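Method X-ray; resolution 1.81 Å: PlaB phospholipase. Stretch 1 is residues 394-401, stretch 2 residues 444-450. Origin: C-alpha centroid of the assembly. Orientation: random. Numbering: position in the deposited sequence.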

# COMPACT_ATOMS: atom_id res chain seq x y z
N PHE B 394 22.04 5.96 14.89
CA PHE B 394 22.54 7.08 15.66
C PHE B 394 23.08 6.53 16.96
O PHE B 394 22.34 5.87 17.71
CB PHE B 394 21.41 8.09 15.89
CG PHE B 394 21.85 9.43 16.39
CD1 PHE B 394 22.93 10.09 15.82
CD2 PHE B 394 21.14 10.05 17.41
CE1 PHE B 394 23.31 11.31 16.28
CE2 PHE B 394 21.52 11.28 17.87
CZ PHE B 394 22.61 11.91 17.31
N LEU B 395 24.36 6.78 17.23
CA LEU B 395 25.09 6.13 18.30
C LEU B 395 25.74 7.15 19.21
O LEU B 395 26.13 8.25 18.77
CB LEU B 395 26.20 5.21 17.75
CG LEU B 395 25.79 4.22 16.66
CD1 LEU B 395 27.05 3.50 16.17
CD2 LEU B 395 24.75 3.24 17.14
N ASP B 396 25.90 6.76 20.47
CA ASP B 396 26.63 7.55 21.45
C ASP B 396 28.11 7.23 21.29
O ASP B 396 28.56 6.14 21.64
CB ASP B 396 26.13 7.25 22.86
CG ASP B 396 26.72 8.16 23.91
OD1 ASP B 396 27.93 8.47 23.83
OD2 ASP B 396 25.98 8.57 24.83
N TYR B 397 28.86 8.19 20.76
CA TYR B 397 30.27 7.92 20.49
C TYR B 397 31.06 7.75 21.78
O TYR B 397 31.98 6.93 21.85
CB TYR B 397 30.87 9.03 19.65
CG TYR B 397 32.35 8.83 19.45
CD1 TYR B 397 33.27 9.31 20.36
CD2 TYR B 397 32.83 8.11 18.35
CE1 TYR B 397 34.63 9.11 20.19
CE2 TYR B 397 34.18 7.90 18.17
CZ TYR B 397 35.07 8.40 19.09
OH TYR B 397 36.43 8.21 18.93
N ASP B 398 30.77 8.56 22.79
CA ASP B 398 31.58 8.49 24.00
C ASP B 398 31.35 7.18 24.74
O ASP B 398 32.27 6.66 25.37
CB ASP B 398 31.29 9.70 24.88
CG ASP B 398 31.76 11.00 24.26
OD1 ASP B 398 32.91 11.04 23.76
OD2 ASP B 398 30.98 11.96 24.24
N ILE B 399 30.14 6.63 24.67
CA ILE B 399 29.89 5.34 25.30
C ILE B 399 30.55 4.23 24.51
O ILE B 399 31.11 3.28 25.08
CB ILE B 399 28.37 5.12 25.45
CG1 ILE B 399 27.82 6.05 26.54
CG2 ILE B 399 28.06 3.65 25.74
CD1 ILE B 399 26.31 6.01 26.74
N MET B 400 30.50 4.32 23.18
CA MET B 400 31.16 3.33 22.33
C MET B 400 32.66 3.32 22.56
O MET B 400 33.25 2.26 22.80
CB MET B 400 30.89 3.65 20.86
CG MET B 400 29.45 3.61 20.49
SD MET B 400 29.16 2.55 19.09
CE MET B 400 29.68 0.99 19.81
N GLU B 401 33.29 4.49 22.46
CA GLU B 401 34.74 4.57 22.60
C GLU B 401 35.18 4.07 23.97
O GLU B 401 36.10 3.26 24.09
CB GLU B 401 35.20 6.02 22.38
CG GLU B 401 36.70 6.18 22.15
CD GLU B 401 37.51 6.26 23.44
OE1 GLU B 401 36.94 6.61 24.50
OE2 GLU B 401 38.73 5.98 23.38
N HIS B 444 42.58 5.26 11.60
CA HIS B 444 41.79 4.84 10.45
C HIS B 444 40.37 4.43 10.84
O HIS B 444 39.76 3.61 10.14
CB HIS B 444 42.49 3.69 9.72
CG HIS B 444 43.96 3.91 9.49
ND1 HIS B 444 44.59 5.11 9.74
CD2 HIS B 444 44.92 3.08 9.02
CE1 HIS B 444 45.87 5.01 9.44
NE2 HIS B 444 46.10 3.79 9.00
N LYS B 445 39.84 4.97 11.93
CA LYS B 445 38.55 4.53 12.43
C LYS B 445 37.40 5.11 11.61
O LYS B 445 37.53 6.17 10.99
CB LYS B 445 38.39 4.91 13.90
CG LYS B 445 38.58 6.38 14.20
CD LYS B 445 38.90 6.58 15.68
CE LYS B 445 37.80 7.33 16.40
NZ LYS B 445 37.71 8.76 15.96
N ILE B 446 36.27 4.40 11.61
CA ILE B 446 35.13 4.80 10.80
C ILE B 446 34.14 5.71 11.54
O ILE B 446 33.28 6.32 10.89
CB ILE B 446 34.39 3.56 10.28
CG1 ILE B 446 33.70 2.82 11.42
CG2 ILE B 446 35.38 2.62 9.59
CD1 ILE B 446 32.94 1.60 10.97
N LEU B 447 34.24 5.81 12.86
CA LEU B 447 33.37 6.66 13.67
C LEU B 447 34.16 7.81 14.25
O LEU B 447 35.28 7.62 14.75
CB LEU B 447 32.73 5.91 14.84
CG LEU B 447 31.78 4.77 14.55
CD1 LEU B 447 31.30 4.25 15.89
CD2 LEU B 447 30.63 5.22 13.69
N HIS B 448 33.56 9.00 14.21
CA HIS B 448 34.11 10.18 14.84
C HIS B 448 32.97 10.90 15.55
O HIS B 448 31.83 10.89 15.06
CB HIS B 448 34.74 11.13 13.82
CG HIS B 448 35.82 10.50 13.01
ND1 HIS B 448 37.13 10.46 13.43
CD2 HIS B 448 35.78 9.87 11.81
CE1 HIS B 448 37.86 9.84 12.52
NE2 HIS B 448 37.07 9.47 11.53
N PRO B 449 33.24 11.52 16.69
CA PRO B 449 32.20 12.29 17.35
C PRO B 449 31.76 13.46 16.48
O PRO B 449 32.57 14.05 15.77
CB PRO B 449 32.86 12.76 18.64
CG PRO B 449 34.35 12.74 18.33
CD PRO B 449 34.53 11.59 17.40
N ASN B 450 30.47 13.76 16.53
CA ASN B 450 29.86 14.84 15.77
C ASN B 450 29.96 14.64 14.26
O ASN B 450 29.87 15.61 13.51
CB ASN B 450 30.46 16.21 16.12
CG ASN B 450 30.40 16.50 17.59
OD1 ASN B 450 29.40 16.21 18.26
ND2 ASN B 450 31.49 17.01 18.13

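The contact between the two stretches is built around Tyr397, the first residue of the helix that follows the strand 394-396. Its chi1 in the t well (176°) and perpendicular chi2 (-88°) carry the buried ring out to the irregular loop 444-450, presenting a face to Pro449. There Pro449 CD sits 3.6 Å from the Tyr397 ring centroid (CG to CZ), only 9° off the normal, a CH-pi contact to which proline is well suited, since its CD, bonded to the ring nitrogen, carries polarised C-H groups; the ring is puckered C-gamma endo. At the ring edge, Lys445 CE approaches Tyr397 OH to 3.0 Å. The lysine chain bends to get there, with chi1 at p and chi3 off-well at -115°, and its ammonium turns back to its own loop, where Lys445 NZ donates a weak hydrogen bond to Leu447 O (2.9 Å). No hydrogen bond crosses between the stretches.

Leu447, in the common m,t rotamer, extends CD1 to within 4.3 Å of Leu395 CD1 and 4.2 Å of Met400 SD, while its CB lies 4.1 Å from Tyr397 CE2. Leu395, also m,t, and Met400, whose chi2 is off-well at -127°, thus join it in a buried apolar cluster. Asp396 lies out of reach of the loop and takes no part in the contact; its chi1 in the t well (-173°) places OD1 to cap the helix, accepting from Ile399 N at 3.0 Å.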